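Local coordinates for SIR4-interacting protein SIF2 (Saccharomyces cerevisiae, PDB 1R5M) that acts as a transcription corepressor in the Set3C complex and antagonizes telomeric silencing, possibly by recruiting SIR4 to non-telomeric sites, at residues G342-V347 / L400-A405; V49-N54 / K408-Y413; N143-H148 / I174-I179. One frame throughout, in Å; residues are numbered along the deposited sequence.

Contact 1 (G342-V347 / L400-A405)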
loop_
_atom_site.group_PDB
_atom_site.type_symbol
_atom_site.label_atom_id
_atom_site.label_comp_id
_atom_site.label_asym_id
_atom_site.label_seq_id
_atom_site.Cartn_x
_atom_site.Cartn_y
_atom_site.Cartn_z
ATOM N N GLY A 342 -9.628 -10.776 -2.539
ATOM C CA GLY A 342 -9.421 -11.091 -1.134
ATOM C C GLY A 342 -9.157 -12.550 -0.814
ATOM O O GLY A 342 -9.234 -12.954 0.346
ATOM N N GLN A 343 -8.824 -13.339 -1.830
ATOM C CA GLN A 343 -8.576 -14.766 -1.642
ATOM C C GLN A 343 -7.102 -15.154 -1.602
ATOM O O GLN A 343 -6.767 -16.296 -1.292
ATOM C CB GLN A 343 -9.273 -15.556 -2.755
ATOM C CG GLN A 343 -10.785 -15.370 -2.784
ATOM C CD GLN A 343 -11.488 -16.160 -1.698
ATOM O OE1 GLN A 343 -11.080 -16.143 -0.538
ATOM N NE2 GLN A 343 -12.555 -16.856 -2.072
ATOM N N LYS A 344 -6.223 -14.209 -1.919
ATOM C CA LYS A 344 -4.789 -14.483 -1.929
ATOM C C LYS A 344 -4.013 -13.348 -1.280
ATOM O O LYS A 344 -4.374 -12.182 -1.423
ATOM C CB LYS A 344 -4.305 -14.662 -3.372
ATOM C CG LYS A 344 -4.997 -15.783 -4.147
ATOM C CD LYS A 344 -4.522 -17.152 -3.688
ATOM C CE LYS A 344 -5.189 -18.269 -4.483
ATOM N NZ LYS A 344 -6.658 -18.334 -4.224
ATOM N N TYR A 345 -2.949 -13.693 -0.566
ATOM C CA TYR A 345 -2.117 -12.692 0.094
ATOM C C TYR A 345 -0.669 -12.952 -0.299
ATOM O O TYR A 345 -0.136 -14.031 -0.039
ATOM C CB TYR A 345 -2.272 -12.781 1.617
ATOM C CG TYR A 345 -1.744 -11.566 2.352
ATOM C CD1 TYR A 345 -2.345 -10.318 2.188
ATOM C CD2 TYR A 345 -0.649 -11.662 3.209
ATOM C CE1 TYR A 345 -1.867 -9.190 2.864
ATOM C CE2 TYR A 345 -0.162 -10.539 3.889
ATOM C CZ TYR A 345 -0.779 -9.309 3.710
ATOM O OH TYR A 345 -0.315 -8.200 4.384
ATOM N N ALA A 346 -0.042 -11.965 -0.930
ATOM C CA ALA A 346 1.340 -12.095 -1.379
ATOM C C ALA A 346 2.280 -11.311 -0.480
ATOM O O ALA A 346 2.021 -10.152 -0.159
ATOM C CB ALA A 346 1.465 -11.601 -2.815
ATOM N N VAL A 347 3.376 -11.948 -0.075
ATOM C CA VAL A 347 4.355 -11.297 0.786
ATOM C C VAL A 347 5.762 -11.413 0.221
ATOM O O VAL A 347 6.098 -12.398 -0.436
ATOM C CB VAL A 347 4.350 -11.898 2.207
ATOM C CG1 VAL A 347 3.006 -11.646 2.874
ATOM C CG2 VAL A 347 4.648 -13.387 2.146
ATOM N N LEU A 400 5.622 -4.950 -3.987
ATOM C CA LEU A 400 4.953 -5.862 -4.896
ATOM C C LEU A 400 3.535 -5.345 -5.078
ATOM O O LEU A 400 3.010 -4.634 -4.216
ATOM C CB LEU A 400 4.966 -7.302 -4.358
ATOM C CG LEU A 400 4.215 -7.727 -3.101
ATOM C CD1 LEU A 400 4.511 -9.207 -2.833
ATOM C CD2 LEU A 400 4.651 -6.886 -1.912
ATOM N N SER A 401 2.927 -5.665 -6.212
ATOM C CA SER A 401 1.570 -5.210 -6.481
ATOM C C SER A 401 0.819 -6.190 -7.367
ATOM O O SER A 401 1.397 -6.786 -8.278
ATOM C CB SER A 401 1.608 -3.838 -7.155
ATOM O OG SER A 401 2.275 -3.910 -8.402
ATOM N N TRP A 402 -0.472 -6.348 -7.084
ATOM C CA TRP A 402 -1.355 -7.238 -7.837
ATOM C C TRP A 402 -2.109 -6.498 -8.933
ATOM O O TRP A 402 -2.548 -5.363 -8.723
ATOM C CB TRP A 402 -2.458 -7.812 -6.951
ATOM C CG TRP A 402 -2.089 -8.805 -5.912
ATOM C CD1 TRP A 402 -1.790 -8.556 -4.601
ATOM C CD2 TRP A 402 -2.125 -10.224 -6.054
ATOM N NE1 TRP A 402 -1.652 -9.741 -3.915
ATOM C CE2 TRP A 402 -1.852 -10.780 -4.786
ATOM C CE3 TRP A 402 -2.367 -11.084 -7.134
ATOM C CZ2 TRP A 402 -1.819 -12.158 -4.566
ATOM C CZ3 TRP A 402 -2.335 -12.458 -6.915
ATOM C CH2 TRP A 402 -2.063 -12.979 -5.641
ATOM N N ASN A 403 -2.302 -7.137 -10.084
ATOM C CA ASN A 403 -3.113 -6.491 -11.107
ATOM C C ASN A 403 -4.549 -6.770 -10.644
ATOM O O ASN A 403 -4.768 -7.619 -9.773
ATOM C CB ASN A 403 -2.795 -7.023 -12.520
ATOM C CG ASN A 403 -3.394 -8.385 -12.820
ATOM O OD1 ASN A 403 -3.553 -9.234 -11.947
ATOM N ND2 ASN A 403 -3.700 -8.605 -14.097
ATOM N N CYS A 404 -5.525 -6.052 -11.184
ATOM C CA CYS A 404 -6.893 -6.220 -10.707
ATOM C C CYS A 404 -7.531 -7.589 -10.913
ATOM O O CYS A 404 -8.444 -7.961 -10.176
ATOM C CB CYS A 404 -7.799 -5.119 -11.285
ATOM S SG CYS A 404 -8.002 -5.102 -13.077
ATOM N N ALA A 405 -7.044 -8.341 -11.894
ATOM C CA ALA A 405 -7.585 -9.667 -12.179
ATOM C C ALA A 405 -6.963 -10.740 -11.290
ATOM O O ALA A 405 -7.461 -11.867 -11.216
ATOM C CB ALA A 405 -7.360 -10.009 -13.647
#
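The indole of Trp402 turns its NE1-CE2-CZ2-CH2 side to Lys344 and Ala346, whose CB atoms both come at the ring obliquely, squarely over neither a face nor an edge. This is an interblade contact of the WD40 beta propeller: strand 344-349 belongs to repeat WD 7 and strand 397-402 to WD 8, and their stretches 344-347 and 400-402 run nearly antiparallel, at 160°, with axes 8.2 Å apart. No hydrogen bond joins the segments, so the contact rests on carbon atoms packing between two separate blades. Lys344 CB rests 3.6 Å from Trp402 CH2, while Ala346 CB, two residues on and pointing the same way, lies 3.8 Å from Trp402 CZ2 and equally close to NE1. The aliphatic root of Lys344 is thus what meets the indole. Beyond it the chain bends at chi2 (-74°), which turns CD aside, and NZ ends in a salt bridge with Asp358; the lysine also makes a cation-pi contact with Tyr385. The polar atom of the indole is satisfied within blade 7 too: NE1 of Trp402 hydrogen-bonds to the carbonyl oxygen of Arg337, whose backbone is paired with that of Ala346. The tryptophan of one blade therefore reaches across to the preceding one by a single polar bond as well as by ring carbons CZ2 and CH2. Val356 and Ile409, one from each blade, also touch the ring. Leu400 closes the far end of the contact. Its CG lies between the backbone N and the carbonyl carbon (chi1 66°), and its methyl CD1 reaches Ala346, 3.9 Å from the methyl CB and 3.8 Å from the carbonyl oxygen O.

Contact 2 (V49-N54 / K408-Y413). With SO4 (sulfate ion), chain C.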
loop_
_atom_site.group_PDB
_atom_site.type_symbol
_atom_site.label_atom_id
_atom_site.label_comp_id
_atom_site.label_asym_id
_atom_site.label_seq_id
_atom_site.Cartn_x
_atom_site.Cartn_y
_atom_site.Cartn_z
ATOM N N VAL A 49 11.213 1.174 -8.482
ATOM C CA VAL A 49 11.214 1.439 -7.051
ATOM C C VAL A 49 9.962 0.840 -6.419
ATOM O O VAL A 49 10.026 0.204 -5.366
ATOM C CB VAL A 49 11.263 2.956 -6.787
ATOM C CG1 VAL A 49 11.188 3.227 -5.299
ATOM C CG2 VAL A 49 12.551 3.534 -7.365
ATOM N N SER A 50 8.826 1.056 -7.074
ATOM C CA SER A 50 7.545 0.526 -6.620
ATOM C C SER A 50 6.614 0.558 -7.823
ATOM O O SER A 50 6.947 1.135 -8.857
ATOM C CB SER A 50 6.964 1.384 -5.493
ATOM O OG SER A 50 6.549 2.649 -5.979
ATOM N N SER A 51 5.451 -0.067 -7.698
ATOM C CA SER A 51 4.508 -0.075 -8.803
ATOM C C SER A 51 3.096 -0.279 -8.290
ATOM O O SER A 51 2.889 -0.678 -7.145
ATOM C CB SER A 51 4.867 -1.176 -9.812
ATOM O OG SER A 51 4.660 -2.472 -9.272
ATOM N N THR A 52 2.126 0.028 -9.140
ATOM C CA THR A 52 0.730 -0.141 -8.790
ATOM C C THR A 52 -0.073 -0.314 -10.078
ATOM O O THR A 52 0.053 0.472 -11.019
ATOM C CB THR A 52 0.211 1.061 -7.952
ATOM O OG1 THR A 52 -1.175 0.869 -7.647
ATOM C CG2 THR A 52 0.407 2.375 -8.695
ATOM N N TRP A 53 -0.873 -1.373 -10.124
ATOM C CA TRP A 53 -1.684 -1.664 -11.299
ATOM C C TRP A 53 -2.965 -0.849 -11.319
ATOM O O TRP A 53 -3.484 -0.455 -10.276
ATOM C CB TRP A 53 -2.044 -3.151 -11.343
ATOM C CG TRP A 53 -0.875 -4.065 -11.504
ATOM C CD1 TRP A 53 -0.019 -4.485 -10.527
ATOM C CD2 TRP A 53 -0.444 -4.695 -12.718
ATOM N NE1 TRP A 53 0.919 -5.344 -11.056
ATOM C CE2 TRP A 53 0.680 -5.489 -12.399
ATOM C CE3 TRP A 53 -0.900 -4.665 -14.042
ATOM C CZ2 TRP A 53 1.357 -6.251 -13.360
ATOM C CZ3 TRP A 53 -0.224 -5.424 -15.000
ATOM C CH2 TRP A 53 0.892 -6.205 -14.649
ATOM N N ASN A 54 -3.475 -0.600 -12.519
ATOM C CA ASN A 54 -4.708 0.152 -12.662
ATOM C C ASN A 54 -5.826 -0.647 -11.990
ATOM O O ASN A 54 -5.940 -1.857 -12.187
ATOM C CB ASN A 54 -5.008 0.362 -14.140
ATOM C CG ASN A 54 -6.148 1.327 -14.361
ATOM O OD1 ASN A 54 -7.315 0.982 -14.179
ATOM N ND2 ASN A 54 -5.814 2.556 -14.739
ATOM N N LYS A 408 -1.437 -11.495 -12.176
ATOM C CA LYS A 408 -0.096 -10.945 -12.341
ATOM C C LYS A 408 0.323 -10.146 -11.116
ATOM O O LYS A 408 -0.499 -9.483 -10.481
ATOM C CB LYS A 408 -0.025 -10.019 -13.562
ATOM C CG LYS A 408 -0.292 -10.699 -14.896
ATOM C CD LYS A 408 -0.215 -9.700 -16.037
ATOM C CE LYS A 408 -0.516 -10.367 -17.368
ATOM N NZ LYS A 408 -1.860 -11.013 -17.363
ATOM N N ILE A 409 1.605 -10.231 -10.785
ATOM C CA ILE A 409 2.173 -9.476 -9.674
ATOM C C ILE A 409 3.449 -8.821 -10.177
ATOM O O ILE A 409 4.249 -9.452 -10.872
ATOM C CB ILE A 409 2.519 -10.374 -8.454
ATOM C CG1 ILE A 409 1.229 -10.833 -7.770
ATOM C CG2 ILE A 409 3.390 -9.608 -7.454
ATOM C CD1 ILE A 409 1.446 -11.730 -6.557
ATOM N N SER A 410 3.614 -7.543 -9.854
ATOM C CA SER A 410 4.802 -6.797 -10.240
ATOM C C SER A 410 5.702 -6.767 -9.016
ATOM O O SER A 410 5.286 -6.336 -7.941
ATOM C CB SER A 410 4.428 -5.373 -10.655
ATOM O OG SER A 410 5.583 -4.624 -10.980
ATOM N N VAL A 411 6.934 -7.232 -9.196
ATOM C CA VAL A 411 7.919 -7.306 -8.127
ATOM C C VAL A 411 9.003 -6.250 -8.318
ATOM O O VAL A 411 9.653 -6.190 -9.364
ATOM C CB VAL A 411 8.578 -8.708 -8.101
ATOM C CG1 VAL A 411 9.539 -8.813 -6.938
ATOM C CG2 VAL A 411 7.505 -9.787 -8.008
ATOM N N ALA A 412 9.191 -5.418 -7.303
ATOM C CA ALA A 412 10.195 -4.367 -7.357
ATOM C C ALA A 412 11.404 -4.729 -6.501
ATOM O O ALA A 412 11.305 -4.806 -5.276
ATOM C CB ALA A 412 9.588 -3.038 -6.880
ATOM N N TYR A 413 12.539 -4.970 -7.151
ATOM C CA TYR A 413 13.768 -5.290 -6.429
ATOM C C TYR A 413 14.483 -3.979 -6.131
ATOM O O TYR A 413 14.311 -2.992 -6.848
ATOM C CB TYR A 413 14.681 -6.199 -7.261
ATOM C CG TYR A 413 14.170 -7.613 -7.417
ATOM C CD1 TYR A 413 13.362 -7.972 -8.498
ATOM C CD2 TYR A 413 14.494 -8.594 -6.484
ATOM C CE1 TYR A 413 12.894 -9.278 -8.646
ATOM C CE2 TYR A 413 14.028 -9.903 -6.621
ATOM C CZ TYR A 413 13.232 -10.235 -7.703
ATOM O OH TYR A 413 12.774 -11.527 -7.843
HETATM S S SO4 C . -1.033 -1.280 -4.528
HETATM O O1 SO4 C . -2.004 -1.454 -3.429
HETATM O O2 SO4 C . -0.240 -0.057 -4.305
HETATM O O3 SO4 C . -0.128 -2.448 -4.568
HETATM O O4 SO4 C . -1.756 -1.152 -5.805
HETATM O O HOH W 1 6.135 -3.427 -7.371
#
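A pair of serines and a tryptophan join the last blade of the propeller to the first: strand 50-53 belongs to repeat WD 1 and strand 408-413 to WD 8, antiparallel at 169° but with axes 6.8 Å apart and no backbone pairing between them. At the polar centre Ser410 OG, anti to its backbone N (chi1 178°), donates to Ser51 OG at 2.9 Å. Ser51 OG in turn donates to a water at 2.6 Å, and the same water donates to Ser410 O at 3.1 Å, so hydroxyl, water and carbonyl bridge the blades twice over. Ser401 of the neighbouring strand hydrogen-bonds to Ser51 OG as well, so this buried hydroxyl is gripped by three partners. Next to the serines lies Trp53. Its NE1 stands 3.5 Å from Ser410 CB, with Ser410 N in the ring plane at the edge, and makes a weak hydrogen bond to the carbonyl oxygen of Ser401. The lysine chain of Lys408 crosses the indole at about a right angle, CD lying 3.9 Å from Trp53 CH2. An alanine in place of Trp53 would probably open a gap beside Lys408 CD and Ser410 CB and leave Ser401 O without its weak indole donor. At the other end of the contact, Ala412 CB packs on Val49 O at 3.6 Å. Thr52 has its CB turned away from blade 8, and its OG1 donates to O4 of a sulfate ion at 2.8 Å, probably a guest from the crystallisation liquor. The whole is characteristic of a WD40 beta propeller where the first blade packs on the last, the innermost strand of blade 1 set against its neighbour.

Contact 3 (N143-H148 / I174-I179)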
loop_
_atom_site.group_PDB
_atom_site.type_symbol
_atom_site.label_atom_id
_atom_site.label_comp_id
_atom_site.label_asym_id
_atom_site.label_seq_id
_atom_site.Cartn_x
_atom_site.Cartn_y
_atom_site.Cartn_z
ATOM N N ASN A 143 -2.146 18.311 -13.630
ATOM C CA ASN A 143 -1.917 19.354 -12.641
ATOM C C ASN A 143 -0.614 19.075 -11.904
ATOM O O ASN A 143 -0.166 17.933 -11.839
ATOM C CB ASN A 143 -3.076 19.332 -11.635
ATOM C CG ASN A 143 -3.422 20.703 -11.092
ATOM O OD1 ASN A 143 -2.627 21.636 -11.160
ATOM N ND2 ASN A 143 -4.623 20.823 -10.530
ATOM N N VAL A 144 -0.004 20.124 -11.362
ATOM C CA VAL A 144 1.222 19.972 -10.588
ATOM C C VAL A 144 0.880 20.476 -9.195
ATOM O O VAL A 144 0.458 21.623 -9.033
ATOM C CB VAL A 144 2.382 20.799 -11.176
ATOM C CG1 VAL A 144 3.630 20.631 -10.315
ATOM C CG2 VAL A 144 2.666 20.355 -12.600
ATOM N N LEU A 145 1.041 19.605 -8.202
ATOM C CA LEU A 145 0.734 19.918 -6.807
ATOM C C LEU A 145 2.017 19.926 -5.986
ATOM O O LEU A 145 2.448 18.889 -5.475
ATOM C CB LEU A 145 -0.241 18.873 -6.251
ATOM C CG LEU A 145 -1.715 18.966 -6.681
ATOM C CD1 LEU A 145 -1.847 18.979 -8.192
ATOM C CD2 LEU A 145 -2.477 17.787 -6.091
ATOM N N ASN A 146 2.612 21.103 -5.837
ATOM C CA ASN A 146 3.871 21.216 -5.115
ATOM C C ASN A 146 3.794 22.010 -3.815
ATOM O O ASN A 146 3.561 23.218 -3.823
ATOM C CB ASN A 146 4.919 21.830 -6.046
ATOM C CG ASN A 146 6.326 21.652 -5.530
ATOM O OD1 ASN A 146 6.698 20.566 -5.086
ATOM N ND2 ASN A 146 7.123 22.714 -5.595
ATOM N N PHE A 147 3.986 21.315 -2.698
ATOM C CA PHE A 147 3.963 21.948 -1.386
ATOM C C PHE A 147 4.890 21.196 -0.431
ATOM O O PHE A 147 5.600 21.806 0.368
ATOM C CB PHE A 147 2.541 21.979 -0.820
ATOM C CG PHE A 147 2.376 22.922 0.336
ATOM C CD1 PHE A 147 2.441 24.299 0.138
ATOM C CD2 PHE A 147 2.180 22.439 1.623
ATOM C CE1 PHE A 147 2.314 25.181 1.207
ATOM C CE2 PHE A 147 2.051 23.314 2.702
ATOM C CZ PHE A 147 2.119 24.688 2.492
ATOM N N HIS A 148 4.882 19.867 -0.515
ATOM C CA HIS A 148 5.750 19.050 0.331
ATOM C C HIS A 148 7.206 19.331 -0.021
ATOM O O HIS A 148 7.519 19.649 -1.165
ATOM C CB HIS A 148 5.495 17.560 0.092
ATOM C CG HIS A 148 4.176 17.071 0.601
ATOM N ND1 HIS A 148 3.957 16.762 1.928
ATOM C CD2 HIS A 148 3.016 16.807 -0.046
ATOM C CE1 HIS A 148 2.718 16.324 2.074
ATOM N NE2 HIS A 148 2.127 16.341 0.892
ATOM N N ILE A 174 -1.028 16.925 3.793
ATOM C CA ILE A 174 -1.797 17.921 3.062
ATOM C C ILE A 174 -3.097 17.383 2.478
ATOM O O ILE A 174 -3.126 16.281 1.933
ATOM C CB ILE A 174 -0.965 18.486 1.885
ATOM C CG1 ILE A 174 0.361 19.053 2.399
ATOM C CG2 ILE A 174 -1.766 19.540 1.133
ATOM C CD1 ILE A 174 0.210 20.202 3.367
ATOM N N LEU A 175 -4.160 18.174 2.602
ATOM C CA LEU A 175 -5.462 17.842 2.034
ATOM C C LEU A 175 -5.560 18.729 0.799
ATOM O O LEU A 175 -5.490 19.956 0.905
ATOM C CB LEU A 175 -6.596 18.189 3.004
ATOM C CG LEU A 175 -7.989 18.239 2.369
ATOM C CD1 LEU A 175 -8.389 16.859 1.856
ATOM C CD2 LEU A 175 -8.993 18.745 3.401
ATOM N N TRP A 176 -5.697 18.111 -0.368
ATOM C CA TRP A 176 -5.774 18.854 -1.621
ATOM C C TRP A 176 -7.105 18.733 -2.330
ATOM O O TRP A 176 -7.790 17.720 -2.220
ATOM C CB TRP A 176 -4.763 18.338 -2.652
ATOM C CG TRP A 176 -3.328 18.281 -2.271
ATOM C CD1 TRP A 176 -2.697 17.293 -1.569
ATOM C CD2 TRP A 176 -2.317 19.212 -2.655
ATOM N NE1 TRP A 176 -1.350 17.548 -1.501
ATOM C CE2 TRP A 176 -1.088 18.723 -2.160
ATOM C CE3 TRP A 176 -2.329 20.415 -3.377
ATOM C CZ2 TRP A 176 0.121 19.397 -2.362
ATOM C CZ3 TRP A 176 -1.127 21.084 -3.578
ATOM C CH2 TRP A 176 0.081 20.571 -3.072
ATOM N N ASN A 177 -7.463 19.785 -3.058
ATOM C CA ASN A 177 -8.620 19.715 -3.932
ATOM C C ASN A 177 -7.765 19.342 -5.145
ATOM O O ASN A 177 -7.035 20.180 -5.680
ATOM C CB ASN A 177 -9.271 21.076 -4.149
ATOM C CG ASN A 177 -10.292 21.043 -5.265
ATOM O OD1 ASN A 177 -10.060 20.421 -6.300
ATOM N ND2 ASN A 177 -11.423 21.713 -5.066
ATOM N N VAL A 178 -7.810 18.077 -5.544
ATOM C CA VAL A 178 -6.975 17.590 -6.633
ATOM C C VAL A 178 -7.278 18.164 -8.013
ATOM O O VAL A 178 -6.399 18.224 -8.876
ATOM C CB VAL A 178 -7.011 16.036 -6.681
ATOM C CG1 VAL A 178 -8.263 15.554 -7.395
ATOM C CG2 VAL A 178 -5.751 15.505 -7.341
ATOM N N ILE A 179 -8.514 18.601 -8.220
ATOM C CA ILE A 179 -8.900 19.167 -9.505
ATOM C C ILE A 179 -8.342 20.579 -9.683
ATOM O O ILE A 179 -7.799 20.905 -10.740
ATOM C CB ILE A 179 -10.438 19.169 -9.660
ATOM C CG1 ILE A 179 -10.934 17.722 -9.777
ATOM C CG2 ILE A 179 -10.851 19.986 -10.879
ATOM C CD1 ILE A 179 -12.438 17.578 -9.862
#
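Asn143 opens the contact with its amide ND2, which comes within 3.2 Å of Ile179 O, in the turn that follows strand 173-177. Its other branch, OD1, takes a weak hydrogen bond from the N-H of Val144. Leu145 then packs over one face of Trp176: CB sits 3.6 Å from the centroid of the six-membered ring and only 15° off its normal, a CH-pi contact, and CD2 lies over the same face nearer the rim. Leu145 CG, anti to the carbonyl carbon (chi1 -75°), lies near Trp176 CE3; the two side chains point in opposing directions, and Leu145 CD2 goes on to touch Val178 CG2 at 4.2 Å. The opposite face of the indole is covered from within its own strand by Ile174 CG2, so the ring is sandwiched between aliphatic groups. Phe147 N lies in the indole plane at its edge, and Phe147 CB is 3.6 Å from Trp176 CH2. The phenylalanine side chain crosses that of Ile174 at about a right angle, Phe147 CD2 standing 3.5 Å from Ile174 CD1. His148 ends the segment with NE2 3.6 Å from Ile174 CG1; the same atom lies at the edge of the indole, 4.4 Å from Trp176 NE1. Ser166 bridges these two nitrogens, its OG hydrogen-bonding to His148 NE2 and to Trp176 NE1, while His148 ND1 is bonded to Asp168 OD2, which fixes the imidazole at both nitrogens. Asp168, His148, Ser166 and Trp176 form the hydrogen-bonded Asp-His-Ser-Trp tetrad of a WD40 repeat, here tying the chain that arrives from the outer strand 141-145 of the preceding blade into the body of blade 3.

How the contacts relate
Contacts 1 and 2 lie side by side, centres 10 Å apart, on the two flanks of blade 8: strands 397-402 and 408-413 are antiparallel neighbours, joined where Ser401 O accepts the N-H of Ser410. Contact 1 faces blade 7, contact 2 faces blade 1, so the last blade is packed against both its neighbours. Contact 3 stands apart, between blades 2 and 3, about 24 Å from contact 2 and 29 Å from contact 1 between centres, the latter across the middle of the chain. Along the sequence contact 3 and then contact 1 close within the span that contact 2 bridges; contact 2 sets repeats WD 1 and WD 8, the first and last, side by side in the eight-bladed ring.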